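Local coordinates for protein ribonucleoside-diphosphate reductase, alpha chain (Actinobacillus ureae ATCC 25976, PDB 6DQX) that probably reduces ribonucleoside diphosphates to the deoxynucleotide precursors of DNA, as the catalytic alpha subunit of a class Id ribonucleotide reductase, at residues 194-199 and 230-235; 220-225 and 538-543; 278-283 and 343-348. All blocks are in the same frame, centred on the assembly; numbering follows the deposited sequence.

Contact 1: residues 194-199 and 230-235; sequences EWLDIH and RQLWAK. With EDO (1,2-ethanediol), chain I.
Leu196 and Asp197 meet Leu232 and Lys235 at the periphery of the ribonucleotide reductase barrel, where a type I beta turn, Trp195 to Ile198, closed by Ile198 N to Trp195 O (3.0 Å), rests against helix 227-243. The apolar part is led by Leu196. Its CD1 meets CD1 of Leu232 at 3.7 Å, the two branched ends crossing obliquely, and lies 4.2 Å from CD of Lys235. Leucine suits the place because its branched apolar end packs on Leu232 and on the methylenes of Lys235, with Tyr210 of strand 209-213 behind it, while Trp218 of helix 216-223 covers Leu232.

The polar part lies nearer solvent. Fully stretched from chi1 (-174°) to its tip, Lys235 lays its methylenes past Leu196 and carries its ammonium to Asp197. The two side chains meet at about a right angle, and the bond is a weak, long salt bridge: NZ stands 3.4 Å from OD1 of Asp197. A lysine can thus serve both the greasy and the charged layer. The other carboxylate oxygen is used differently: a 1,2-ethanediol, probably from the crystallisation liquor, donates from its O1 to OD2 of Asp197 at 2.7 Å.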
ATOM      1  N   GLU A 194      -6.803 -20.130  -2.617  1.00 22.66           N
ATOM      2  CA  GLU A 194      -6.917 -18.966  -1.740  1.00 21.90           C
ATOM      3  C   GLU A 194      -7.795 -17.879  -2.360  1.00 20.11           C
ATOM      4  O   GLU A 194      -8.576 -17.256  -1.677  1.00 19.69           O
ATOM      5  CB  GLU A 194      -5.556 -18.369  -1.388  1.00 23.56           C
ATOM      6  CG  GLU A 194      -4.659 -19.282  -0.567  1.00 25.88           C
ATOM      7  CD  GLU A 194      -3.395 -18.568  -0.146  1.00 26.43           C
ATOM      8  OE1 GLU A 194      -2.298 -18.925  -0.651  1.00 28.68           O
ATOM      9  OE2 GLU A 194      -3.507 -17.614   0.644  1.00 28.54           O
ATOM     10  N   TRP A 195      -7.621 -17.634  -3.656  1.00 20.08           N
ATOM     11  CA  TRP A 195      -8.427 -16.621  -4.359  1.00 19.34           C
ATOM     12  C   TRP A 195      -9.916 -16.992  -4.406  1.00 19.35           C
ATOM     13  O   TRP A 195     -10.763 -16.127  -4.271  1.00 19.38           O
ATOM     14  CB  TRP A 195      -7.902 -16.420  -5.776  1.00 18.61           C
ATOM     15  CG  TRP A 195      -6.628 -15.646  -5.846  1.00 17.82           C
ATOM     16  CD1 TRP A 195      -5.371 -16.097  -5.546  1.00 17.94           C
ATOM     17  CD2 TRP A 195      -6.478 -14.285  -6.249  1.00 17.65           C
ATOM     18  NE1 TRP A 195      -4.443 -15.104  -5.759  1.00 18.04           N
ATOM     19  CE2 TRP A 195      -5.092 -13.976  -6.185  1.00 17.47           C
ATOM     20  CE3 TRP A 195      -7.374 -13.290  -6.660  1.00 17.64           C
ATOM     21  CZ2 TRP A 195      -4.588 -12.713  -6.509  1.00 17.33           C
ATOM     22  CZ3 TRP A 195      -6.864 -12.028  -6.997  1.00 18.17           C
ATOM     23  CH2 TRP A 195      -5.489 -11.746  -6.894  1.00 17.84           C
ATOM     24  N   LEU A 196     -10.225 -18.276  -4.550  1.00 22.58           N
ATOM     25  CA  LEU A 196     -11.630 -18.739  -4.585  1.00 24.72           C
ATOM     26  C   LEU A 196     -12.447 -18.527  -3.296  1.00 27.15           C
ATOM     27  O   LEU A 196     -13.673 -18.665  -3.333  1.00 28.63           O
ATOM     28  CB  LEU A 196     -11.719 -20.201  -5.054  1.00 25.12           C
ATOM     29  CG  LEU A 196     -11.451 -20.467  -6.537  1.00 25.53           C
ATOM     30  CD1 LEU A 196     -11.628 -21.939  -6.855  1.00 26.58           C
ATOM     31  CD2 LEU A 196     -12.358 -19.638  -7.442  1.00 26.33           C
ATOM     32  N   ASP A 197     -11.793 -18.171  -2.180  1.00 26.16           N
ATOM     33  CA  ASP A 197     -12.487 -17.780  -0.942  1.00 26.45           C
ATOM     34  C   ASP A 197     -12.603 -16.276  -0.728  1.00 24.91           C
ATOM     35  O   ASP A 197     -13.102 -15.839   0.292  1.00 25.32           O
ATOM     36  CB  ASP A 197     -11.832 -18.471   0.276  1.00 29.45           C
ATOM     37  CG  ASP A 197     -12.076 -19.970   0.287  1.00 31.20           C
ATOM     38  OD1 ASP A 197     -13.046 -20.437  -0.333  1.00 34.36           O
ATOM     39  OD2 ASP A 197     -11.280 -20.692   0.897  1.00 34.31           O
ATOM     40  N   ILE A 198     -12.174 -15.464  -1.704  1.00 23.86           N
ATOM     41  CA  ILE A 198     -12.405 -14.031  -1.659  1.00 23.12           C
ATOM     42  C   ILE A 198     -13.906 -13.748  -1.437  1.00 23.54           C
ATOM     43  O   ILE A 198     -14.730 -14.433  -2.006  1.00 27.78           O
ATOM     44  CB  ILE A 198     -11.897 -13.358  -2.971  1.00 21.77           C
ATOM     45  CG1 ILE A 198     -10.370 -13.224  -2.907  1.00 20.70           C
ATOM     46  CG2 ILE A 198     -12.556 -12.009  -3.191  1.00 20.99           C
ATOM     47  CD1 ILE A 198      -9.698 -12.672  -4.154  1.00 20.76           C
ATOM     48  N   HIS A 199     -14.217 -12.769  -0.591  1.00 25.98           N
ATOM     49  CA  HIS A 199     -15.604 -12.381  -0.202  1.00 29.12           C
ATOM     50  C   HIS A 199     -16.328 -13.314   0.826  1.00 30.42           C
ATOM     51  O   HIS A 199     -17.380 -12.929   1.349  1.00 30.99           O
ATOM     52  CB  HIS A 199     -16.508 -12.121  -1.425  1.00 29.68           C
ATOM     53  CG  HIS A 199     -16.106 -10.929  -2.243  1.00 31.85           C
ATOM     54  ND1 HIS A 199     -16.916 -10.399  -3.224  1.00 31.99           N
ATOM     55  CD2 HIS A 199     -14.998 -10.144  -2.210  1.00 32.67           C
ATOM     56  CE1 HIS A 199     -16.310  -9.363  -3.783  1.00 33.01           C
ATOM     57  NE2 HIS A 199     -15.141  -9.191  -3.190  1.00 29.33           N
ATOM     58  N   ARG A 230     -12.090 -30.975 -12.425  1.00 30.86           N
ATOM     59  CA  ARG A 230     -13.530 -31.072 -12.231  1.00 33.16           C
ATOM     60  C   ARG A 230     -13.985 -30.503 -10.884  1.00 31.12           C
ATOM     61  O   ARG A 230     -14.956 -29.768 -10.849  1.00 30.78           O
ATOM     62  CB  ARG A 230     -14.035 -32.515 -12.457  1.00 35.75           C
ATOM     63  CG  ARG A 230     -14.117 -32.878 -13.935  1.00 39.35           C
ATOM     64  CD  ARG A 230     -14.671 -34.268 -14.223  1.00 43.16           C
ATOM     65  NE  ARG A 230     -16.065 -34.415 -13.791  1.00 47.62           N
ATOM     66  CZ  ARG A 230     -16.485 -34.963 -12.642  1.00 51.95           C
ATOM     67  NH1 ARG A 230     -15.632 -35.451 -11.730  1.00 55.32           N
ATOM     68  NH2 ARG A 230     -17.793 -35.021 -12.389  1.00 52.26           N
ATOM     69  N   GLN A 231     -13.285 -30.805  -9.787  1.00 32.90           N
ATOM     70  CA  GLN A 231     -13.662 -30.232  -8.468  1.00 33.17           C
ATOM     71  C   GLN A 231     -13.379 -28.740  -8.320  1.00 29.17           C
ATOM     72  O   GLN A 231     -14.132 -28.023  -7.673  1.00 28.55           O
ATOM     73  CB  GLN A 231     -13.037 -30.995  -7.265  1.00 37.45           C
ATOM     74  CG  GLN A 231     -14.056 -31.783  -6.427  1.00 42.47           C
ATOM     75  CD  GLN A 231     -15.272 -30.955  -5.987  1.00 47.89           C
ATOM     76  OE1 GLN A 231     -15.173 -29.738  -5.762  1.00 50.58           O
ATOM     77  NE2 GLN A 231     -16.433 -31.617  -5.871  1.00 49.24           N
ATOM     78  N   LEU A 232     -12.273 -28.283  -8.888  1.00 27.73           N
ATOM     79  CA  LEU A 232     -11.946 -26.864  -8.868  1.00 25.59           C
ATOM     80  C   LEU A 232     -12.979 -26.072  -9.670  1.00 23.47           C
ATOM     81  O   LEU A 232     -13.470 -25.054  -9.212  1.00 23.38           O
ATOM     82  CB  LEU A 232     -10.546 -26.640  -9.432  1.00 25.29           C
ATOM     83  CG  LEU A 232      -9.964 -25.235  -9.285  1.00 27.25           C
ATOM     84  CD1 LEU A 232      -9.698 -24.905  -7.823  1.00 28.46           C
ATOM     85  CD2 LEU A 232      -8.671 -25.131 -10.083  1.00 28.01           C
ATOM     86  N   TRP A 233     -13.312 -26.564 -10.863  1.00 26.26           N
ATOM     87  CA  TRP A 233     -14.286 -25.894 -11.721  1.00 26.13           C
ATOM     88  C   TRP A 233     -15.622 -25.845 -11.012  1.00 26.69           C
ATOM     89  O   TRP A 233     -16.265 -24.804 -10.993  1.00 26.33           O
ATOM     90  CB  TRP A 233     -14.390 -26.613 -13.058  1.00 27.16           C
ATOM     91  CG  TRP A 233     -15.271 -25.943 -14.071  1.00 27.78           C
ATOM     92  CD1 TRP A 233     -16.424 -26.437 -14.608  1.00 28.44           C
ATOM     93  CD2 TRP A 233     -15.055 -24.670 -14.688  1.00 28.78           C
ATOM     94  NE1 TRP A 233     -16.949 -25.542 -15.519  1.00 27.75           N
ATOM     95  CE2 TRP A 233     -16.126 -24.454 -15.592  1.00 28.76           C
ATOM     96  CE3 TRP A 233     -14.060 -23.692 -14.575  1.00 29.17           C
ATOM     97  CZ2 TRP A 233     -16.235 -23.291 -16.361  1.00 28.66           C
ATOM     98  CZ3 TRP A 233     -14.175 -22.527 -15.341  1.00 29.04           C
ATOM     99  CH2 TRP A 233     -15.257 -22.343 -16.222  1.00 28.64           C
ATOM    100  N   ALA A 234     -16.017 -26.962 -10.395  1.00 29.34           N
ATOM    101  CA  ALA A 234     -17.266 -27.009  -9.615  1.00 29.16           C
ATOM    102  C   ALA A 234     -17.304 -25.962  -8.511  1.00 28.05           C
ATOM    103  O   ALA A 234     -18.312 -25.297  -8.326  1.00 27.35           O
ATOM    104  CB  ALA A 234     -17.493 -28.405  -9.032  1.00 29.82           C
ATOM    105  N   LYS A 235     -16.196 -25.804  -7.791  1.00 29.68           N
ATOM    106  CA  LYS A 235     -16.102 -24.794  -6.743  1.00 29.05           C
ATOM    107  C   LYS A 235     -16.216 -23.361  -7.308  1.00 27.32           C
ATOM    108  O   LYS A 235     -16.896 -22.525  -6.746  1.00 28.10           O
ATOM    109  CB  LYS A 235     -14.793 -24.970  -5.949  1.00 31.61           C
ATOM    110  CG  LYS A 235     -14.697 -24.043  -4.755  1.00 34.52           C
ATOM    111  CD  LYS A 235     -13.442 -24.239  -3.914  1.00 37.64           C
ATOM    112  CE  LYS A 235     -13.452 -23.226  -2.772  1.00 40.16           C
ATOM    113  NZ  LYS A 235     -12.349 -23.420  -1.790  1.00 42.36           N
TER
HETATM  114  C1  EDO I 608      -8.833 -19.840   2.662  1.00 44.95           C
HETATM  115  O1  EDO I 608      -8.611 -20.344   1.338  1.00 44.60           O
HETATM  116  C2  EDO I 608      -8.168 -20.787   3.643  1.00 45.16           C
HETATM  117  O2  EDO I 608      -6.760 -20.540   3.569  1.00 47.16           O

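Contact 2: residues 220-225 and 538-543; sequences ESMKAG and LYLTAE
Lys223 and Leu540 slide past each other in opposite directions where helix 216-223, which follows strand 209-213 of the barrel domain, packs on helix 532-544, which precedes strand 549-554; early and late parts of the chain are joined. Beyond CB of Lys223, CG comes 4.1 Å from CD1 of Leu540. The next carbon, CD of Lys223, lies against both methyls of that leucine, 3.9 Å from CD1 and 4.0 Å from CD2. A bend about the CG-CD bond (chi3 -71°) then turns the end of the chain toward Glu220. There NZ of Lys223 forms a salt bridge of 2.7 Å with OE2 of Glu220, from above the carboxylate plane (38° out of it). NZ also donates to a water at 3.2 Å, which in turn donates to O of Leu540 (2.9 Å) and OE2 of Glu543 (2.6 Å), bridging the helices. Glu544 is a further salt-bridge partner, and His216 holds the other oxygen of Glu543.

Deeper in, Met222 bends at chi2 and chi3 so that its CE touches CD2 of Leu540 at 3.8 Å; a flexible thioether moulds well to a buried leucine. Gly225 ends the helix in a Schellman motif, its positive phi (118°) suiting glycine. With two carboxylates in salt bridges and a third, Glu543, reached through the water, Lys223 probably stays protonated and may ease the repulsion between the glutamates.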
ATOM      1  N   GLU A 220     -10.315 -28.342 -21.634  1.00 25.82           N
ATOM      2  CA  GLU A 220     -10.411 -29.643 -22.334  1.00 29.85           C
ATOM      3  C   GLU A 220      -9.984 -30.824 -21.442  1.00 30.32           C
ATOM      4  O   GLU A 220     -10.573 -31.910 -21.518  1.00 30.39           O
ATOM      5  CB  GLU A 220      -9.614 -29.651 -23.637  1.00 33.28           C
ATOM      6  CG  GLU A 220     -10.233 -28.795 -24.749  1.00 36.50           C
ATOM      7  CD  GLU A 220     -11.614 -29.268 -25.188  1.00 39.20           C
ATOM      8  OE1 GLU A 220     -11.815 -30.497 -25.340  1.00 38.89           O
ATOM      9  OE2 GLU A 220     -12.507 -28.408 -25.369  1.00 39.65           O
ATOM     10  N   SER A 221      -8.973 -30.600 -20.608  1.00 29.12           N
ATOM     11  CA  SER A 221      -8.549 -31.582 -19.606  1.00 30.82           C
ATOM     12  C   SER A 221      -9.658 -31.841 -18.594  1.00 31.12           C
ATOM     13  O   SER A 221      -9.922 -32.996 -18.266  1.00 35.08           O
ATOM     14  CB  SER A 221      -7.254 -31.125 -18.909  1.00 30.80           C
ATOM     15  OG  SER A 221      -6.819 -32.059 -17.936  1.00 31.09           O
ATOM     16  N   MET A 222     -10.303 -30.775 -18.116  1.00 29.38           N
ATOM     17  CA  MET A 222     -11.462 -30.856 -17.211  1.00 29.95           C
ATOM     18  C   MET A 222     -12.640 -31.642 -17.822  1.00 33.35           C
ATOM     19  O   MET A 222     -13.238 -32.524 -17.169  1.00 32.53           O
ATOM     20  CB  MET A 222     -11.929 -29.444 -16.847  1.00 30.25           C
ATOM     21  CG  MET A 222     -12.928 -29.342 -15.714  1.00 30.50           C
ATOM     22  SD  MET A 222     -14.659 -29.636 -16.107  1.00 35.30           S
ATOM     23  CE  MET A 222     -15.057 -28.228 -17.155  1.00 32.78           C
ATOM     24  N   LYS A 223     -12.985 -31.301 -19.062  1.00 31.93           N
ATOM     25  CA  LYS A 223     -14.090 -31.969 -19.769  1.00 34.48           C
ATOM     26  C   LYS A 223     -13.799 -33.452 -20.049  1.00 35.26           C
ATOM     27  O   LYS A 223     -14.697 -34.291 -19.930  1.00 35.29           O
ATOM     28  CB  LYS A 223     -14.431 -31.229 -21.067  1.00 35.58           C
ATOM     29  CG  LYS A 223     -15.107 -29.884 -20.818  1.00 37.40           C
ATOM     30  CD  LYS A 223     -15.590 -29.213 -22.099  1.00 39.11           C
ATOM     31  CE  LYS A 223     -14.464 -28.684 -22.964  1.00 39.97           C
ATOM     32  NZ  LYS A 223     -14.983 -28.256 -24.297  1.00 39.64           N
ATOM     33  N   ALA A 224     -12.544 -33.765 -20.380  1.00 33.94           N
ATOM     34  CA  ALA A 224     -12.101 -35.150 -20.562  1.00 35.85           C
ATOM     35  C   ALA A 224     -12.017 -35.999 -19.263  1.00 37.81           C
ATOM     36  O   ALA A 224     -11.682 -37.183 -19.336  1.00 38.73           O
ATOM     37  CB  ALA A 224     -10.769 -35.181 -21.297  1.00 34.96           C
ATOM     38  N   GLY A 225     -12.275 -35.400 -18.097  1.00 37.94           N
ATOM     39  CA  GLY A 225     -12.515 -36.137 -16.853  1.00 37.89           C
ATOM     40  C   GLY A 225     -11.549 -35.938 -15.693  1.00 39.26           C
ATOM     41  O   GLY A 225     -11.721 -36.584 -14.660  1.00 40.10           O
ATOM     42  N   LEU A 538     -23.477 -23.926 -19.987  1.00 22.90           N
ATOM     43  CA  LEU A 538     -23.564 -22.568 -20.525  1.00 23.48           C
ATOM     44  C   LEU A 538     -22.185 -21.916 -20.595  1.00 21.33           C
ATOM     45  O   LEU A 538     -21.827 -21.381 -21.628  1.00 19.35           O
ATOM     46  CB  LEU A 538     -24.518 -21.689 -19.720  1.00 25.03           C
ATOM     47  CG  LEU A 538     -24.820 -20.319 -20.321  1.00 26.83           C
ATOM     48  CD1 LEU A 538     -25.580 -20.454 -21.630  1.00 28.00           C
ATOM     49  CD2 LEU A 538     -25.617 -19.479 -19.341  1.00 28.38           C
ATOM     50  N   TYR A 539     -21.418 -21.956 -19.494  1.00 20.31           N
ATOM     51  CA  TYR A 539     -20.060 -21.399 -19.502  1.00 19.45           C
ATOM     52  C   TYR A 539     -19.100 -22.112 -20.462  1.00 18.57           C
ATOM     53  O   TYR A 539     -18.284 -21.474 -21.144  1.00 18.08           O
ATOM     54  CB  TYR A 539     -19.470 -21.331 -18.072  1.00 20.41           C
ATOM     55  CG  TYR A 539     -20.183 -20.351 -17.160  1.00 21.15           C
ATOM     56  CD1 TYR A 539     -20.333 -19.028 -17.513  1.00 21.57           C
ATOM     57  CD2 TYR A 539     -20.722 -20.756 -15.943  1.00 22.07           C
ATOM     58  CE1 TYR A 539     -20.981 -18.133 -16.687  1.00 22.74           C
ATOM     59  CE2 TYR A 539     -21.378 -19.863 -15.104  1.00 22.44           C
ATOM     60  CZ  TYR A 539     -21.509 -18.546 -15.493  1.00 21.62           C
ATOM     61  OH  TYR A 539     -22.130 -17.632 -14.706  1.00 20.93           O
ATOM     62  N   LEU A 540     -19.208 -23.428 -20.553  1.00 19.20           N
ATOM     63  CA  LEU A 540     -18.398 -24.176 -21.503  1.00 19.72           C
ATOM     64  C   LEU A 540     -18.744 -23.784 -22.954  1.00 18.30           C
ATOM     65  O   LEU A 540     -17.852 -23.639 -23.805  1.00 17.89           O
ATOM     66  CB  LEU A 540     -18.569 -25.671 -21.297  1.00 20.43           C
ATOM     67  CG  LEU A 540     -18.036 -26.224 -19.964  1.00 22.67           C
ATOM     68  CD1 LEU A 540     -18.406 -27.699 -19.831  1.00 24.55           C
ATOM     69  CD2 LEU A 540     -16.545 -26.014 -19.847  1.00 23.11           C
ATOM     70  N   THR A 541     -20.025 -23.609 -23.217  1.00 18.98           N
ATOM     71  CA  THR A 541     -20.476 -23.121 -24.528  1.00 19.30           C
ATOM     72  C   THR A 541     -19.920 -21.726 -24.817  1.00 18.32           C
ATOM     73  O   THR A 541     -19.450 -21.477 -25.935  1.00 18.09           O
ATOM     74  CB  THR A 541     -21.991 -23.141 -24.612  1.00 20.88           C
ATOM     75  OG1 THR A 541     -22.419 -24.509 -24.548  1.00 20.96           O
ATOM     76  CG2 THR A 541     -22.495 -22.502 -25.904  1.00 20.87           C
ATOM     77  N   ALA A 542     -19.910 -20.861 -23.798  1.00 17.07           N
ATOM     78  CA  ALA A 542     -19.334 -19.519 -23.931  1.00 16.97           C
ATOM     79  C   ALA A 542     -17.904 -19.574 -24.429  1.00 16.32           C
ATOM     80  O   ALA A 542     -17.554 -18.894 -25.407  1.00 15.67           O
ATOM     81  CB  ALA A 542     -19.415 -18.747 -22.621  1.00 17.22           C
ATOM     82  N   GLU A 543     -17.074 -20.401 -23.779  1.00 16.94           N
ATOM     83  CA  GLU A 543     -15.696 -20.577 -24.216  1.00 18.02           C
ATOM     84  C   GLU A 543     -15.618 -21.195 -25.608  1.00 17.00           C
ATOM     85  O   GLU A 543     -14.811 -20.761 -26.435  1.00 15.75           O
ATOM     86  CB  GLU A 543     -14.877 -21.448 -23.242  1.00 19.59           C
ATOM     87  CG  GLU A 543     -13.397 -21.549 -23.644  1.00 21.18           C
ATOM     88  CD  GLU A 543     -13.027 -22.771 -24.480  1.00 23.78           C
ATOM     89  OE1 GLU A 543     -11.892 -22.805 -25.007  1.00 26.59           O
ATOM     90  OE2 GLU A 543     -13.848 -23.696 -24.632  1.00 25.00           O
TER
HETATM   91  O   HOH W   1     -15.487 -25.230 -23.397  1.00 31.35           O

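Contact 3: residues 278-283 and 343-348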
ATOM      1  N   ILE A 278     -12.404  -4.948 -21.664  1.00 10.06           N
ATOM      2  CA  ILE A 278     -11.137  -4.507 -22.257  1.00 10.06           C
ATOM      3  C   ILE A 278     -10.244  -5.703 -22.554  1.00 10.17           C
ATOM      4  O   ILE A 278     -10.221  -6.677 -21.806  1.00 10.80           O
ATOM      5  CB  ILE A 278     -10.427  -3.495 -21.316  1.00  9.86           C
ATOM      6  CG1 ILE A 278     -11.324  -2.247 -21.142  1.00 10.24           C
ATOM      7  CG2 ILE A 278      -9.045  -3.115 -21.829  1.00  9.80           C
ATOM      8  CD1 ILE A 278     -11.489  -1.406 -22.395  1.00 10.98           C
ATOM      9  N   MET A 279      -9.509  -5.615 -23.666  1.00 10.22           N
ATOM     10  CA  MET A 279      -8.606  -6.697 -24.124  1.00 10.38           C
ATOM     11  C   MET A 279      -7.340  -6.064 -24.661  1.00 11.14           C
ATOM     12  O   MET A 279      -7.142  -5.965 -25.880  1.00 11.21           O
ATOM     13  CB  MET A 279      -9.288  -7.571 -25.201  1.00 10.90           C
ATOM     14  CG  MET A 279     -10.600  -8.188 -24.742  1.00 10.91           C
ATOM     15  SD  MET A 279     -10.275  -9.571 -23.676  1.00 12.01           S
ATOM     16  CE  MET A 279     -11.735  -9.670 -22.653  1.00 11.70           C
ATOM     17  N   LEU A 280      -6.474  -5.627 -23.734  1.00 10.62           N
ATOM     18  CA  LEU A 280      -5.268  -4.889 -24.107  1.00 10.58           C
ATOM     19  C   LEU A 280      -4.070  -5.465 -23.336  1.00 11.03           C
ATOM     20  O   LEU A 280      -4.253  -6.051 -22.262  1.00 10.71           O
ATOM     21  CB  LEU A 280      -5.401  -3.409 -23.792  1.00 10.44           C
ATOM     22  CG  LEU A 280      -6.516  -2.667 -24.524  1.00 10.33           C
ATOM     23  CD1 LEU A 280      -6.681  -1.270 -23.946  1.00 10.01           C
ATOM     24  CD2 LEU A 280      -6.207  -2.609 -26.017  1.00 10.29           C
ATOM     25  N   PRO A 281      -2.870  -5.338 -23.912  1.00 11.27           N
ATOM     26  CA  PRO A 281      -1.679  -5.933 -23.315  1.00 11.63           C
ATOM     27  C   PRO A 281      -1.100  -5.027 -22.234  1.00 12.42           C
ATOM     28  O   PRO A 281      -1.042  -3.800 -22.412  1.00 12.49           O
ATOM     29  CB  PRO A 281      -0.710  -6.030 -24.496  1.00 11.97           C
ATOM     30  CG  PRO A 281      -1.094  -4.918 -25.405  1.00 11.58           C
ATOM     31  CD  PRO A 281      -2.603  -4.868 -25.286  1.00 11.97           C
ATOM     32  N   SER A 282      -0.692  -5.634 -21.127  1.00 12.75           N
ATOM     33  CA  SER A 282       0.043  -4.929 -20.072  1.00 12.98           C
ATOM     34  C   SER A 282       1.370  -5.658 -19.887  1.00 13.19           C
ATOM     35  O   SER A 282       1.512  -6.814 -20.281  1.00 12.27           O
ATOM     36  CB  SER A 282      -0.773  -4.872 -18.787  1.00 13.19           C
ATOM     37  OG  SER A 282      -1.239  -6.150 -18.428  1.00 13.13           O
ATOM     38  N   SER A 283       2.369  -4.956 -19.344  1.00 14.34           N
ATOM     39  CA  SER A 283       3.716  -5.537 -19.230  1.00 14.62           C
ATOM     40  C   SER A 283       4.471  -4.821 -18.122  1.00 15.31           C
ATOM     41  O   SER A 283       3.966  -3.890 -17.530  1.00 13.81           O
ATOM     42  CB  SER A 283       4.486  -5.323 -20.532  1.00 15.59           C
ATOM     43  OG  SER A 283       4.660  -3.947 -20.727  1.00 16.29           O
ATOM     44  N   HIS A 343       0.139   3.197 -28.176  1.00 14.27           N
ATOM     45  CA  HIS A 343      -0.995   2.382 -28.638  1.00 13.23           C
ATOM     46  C   HIS A 343      -2.193   3.199 -29.101  1.00 12.81           C
ATOM     47  O   HIS A 343      -2.850   2.830 -30.069  1.00 11.99           O
ATOM     48  CB  HIS A 343      -1.496   1.466 -27.499  1.00 13.10           C
ATOM     49  CG  HIS A 343      -0.554   0.357 -27.154  1.00 12.98           C
ATOM     50  ND1 HIS A 343       0.601   0.528 -26.414  1.00 14.20           N
ATOM     51  CD2 HIS A 343      -0.629  -0.955 -27.430  1.00 11.91           C
ATOM     52  CE1 HIS A 343       1.203  -0.647 -26.278  1.00 12.19           C
ATOM     53  NE2 HIS A 343       0.475  -1.561 -26.892  1.00 13.69           N
ATOM     54  N   ARG A 344      -2.519   4.257 -28.364  1.00 12.11           N
ATOM     55  CA  ARG A 344      -3.729   5.036 -28.572  1.00 12.54           C
ATOM     56  C   ARG A 344      -4.993   4.157 -28.648  1.00 12.53           C
ATOM     57  O   ARG A 344      -5.863   4.358 -29.499  1.00 12.65           O
ATOM     58  CB  ARG A 344      -3.580   5.909 -29.829  1.00 12.94           C
ATOM     59  CG  ARG A 344      -2.370   6.828 -29.816  1.00 13.58           C
ATOM     60  CD  ARG A 344      -2.428   7.855 -30.953  1.00 13.81           C
ATOM     61  NE  ARG A 344      -3.470   8.829 -30.649  1.00 14.27           N
ATOM     62  CZ  ARG A 344      -3.320   9.924 -29.896  1.00 15.02           C
ATOM     63  NH1 ARG A 344      -2.138  10.286 -29.415  1.00 15.47           N
ATOM     64  NH2 ARG A 344      -4.366  10.695 -29.643  1.00 16.07           N
ATOM     65  N   ALA A 345      -5.089   3.153 -27.772  1.00 12.90           N
ATOM     66  CA  ALA A 345      -6.251   2.257 -27.798  1.00 13.13           C
ATOM     67  C   ALA A 345      -7.546   2.987 -27.449  1.00 13.23           C
ATOM     68  O   ALA A 345      -7.569   3.791 -26.514  1.00 13.07           O
ATOM     69  CB  ALA A 345      -6.044   1.084 -26.854  1.00 13.50           C
ATOM     70  N   LEU A 346      -8.603   2.751 -28.242  1.00 13.07           N
ATOM     71  CA  LEU A 346      -9.937   3.270 -27.972  1.00 13.78           C
ATOM     72  C   LEU A 346     -10.961   2.133 -27.747  1.00 13.39           C
ATOM     73  O   LEU A 346     -10.783   0.979 -28.201  1.00 12.51           O
ATOM     74  CB  LEU A 346     -10.442   4.146 -29.128  1.00 13.41           C
ATOM     75  CG  LEU A 346      -9.452   5.203 -29.684  1.00 13.48           C
ATOM     76  CD1 LEU A 346     -10.084   5.926 -30.863  1.00 13.98           C
ATOM     77  CD2 LEU A 346      -9.034   6.167 -28.578  1.00 13.80           C
ATOM     78  N   GLY A 347     -12.053   2.512 -27.103  1.00 13.65           N
ATOM     79  CA  GLY A 347     -13.119   1.587 -26.738  1.00 14.37           C
ATOM     80  C   GLY A 347     -14.494   2.178 -27.008  1.00 14.44           C
ATOM     81  O   GLY A 347     -15.232   2.478 -26.080  1.00 16.46           O
ATOM     82  N   LEU A 348     -14.834   2.354 -28.279  1.00 12.90           N
ATOM     83  CA  LEU A 348     -16.154   2.843 -28.656  1.00 12.93           C
ATOM     84  C   LEU A 348     -17.145   1.675 -28.474  1.00 12.10           C
ATOM     85  O   LEU A 348     -16.907   0.556 -28.969  1.00 12.08           O
ATOM     86  CB  LEU A 348     -16.152   3.321 -30.107  1.00 13.76           C
ATOM     87  CG  LEU A 348     -17.484   3.851 -30.681  1.00 14.24           C
ATOM     88  CD1 LEU A 348     -17.202   4.988 -31.662  1.00 15.23           C
ATOM     89  CD2 LEU A 348     -18.329   2.742 -31.336  1.00 15.17           C
TER
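Ala345 CB rests against both methyls of Leu280, with CD1 and CD2 of the leucine each 3.8 Å away. The forked end of Leu280 thus packs on a single methyl group, a fit that pairs a branched side chain with one of the smallest. Its CG lies anti to the carbonyl carbon (chi1 -62°), which directs the fork across to the other segment. Next to it, CG of Pro281 approaches NE2 of His343 at 4.0 Å, meeting the ring obliquely as the two side chains slide past each other in opposite directions. The contact is van der Waals in kind, and the rigid pyrrolidine ring brings a compact apolar surface to the imidazole without adding flexibility to the extended backbone.

Both segments are buried in the ten-stranded alpha/beta barrel domain characteristic of ribonucleotide reductases. Segment 278-283 belongs to the loop between helix 260-264 and strand 288-296. Segment 343-348 runs from the end of helix 334-343 into strand 347-351, which pairs in parallel with strand 288-296.

The second shell fixes these groups. His343 bonds through ND1 to O of Phe339 in the preceding helical turn and stacks on the Phe339 ring, which together fix the imidazole's rotation independently of Pro281. Gln518 links the segments from outside, OE1 bonding to Met279 N and NE2 to Leu346 O, while Phe288 and Tyr262 pack against Leu280. Between His343 and Ala345 the chain leaves the helix at Arg344 with positive phi (50°), and this residue's guanidinium is held on helix 308-327, NE in a salt bridge with Asp317 and NH2 hydrogen-bonded to Ser321.

How the contacts relate
Contact 3 is the core contact: its centre is about 13 Å from the centre of the chain, its touching residues are all buried, and its chemistry is van der Waals packing, mostly between apolar groups. Contacts 1 and 2 are both centred about 24 Å out, yet contact 2 is buried, whereas contact 1 is only partly so, with a weak salt bridge toward solvent. Contact 2 combines apolar packing with a water bridge and a direct salt bridge from Lys223 to Glu544. These two share neighbours, since helices 216-223 and 227-243 follow one another: CD1 of Trp233 packs on CE of Met222 at 3.4 Å. Contact 3 touches neither.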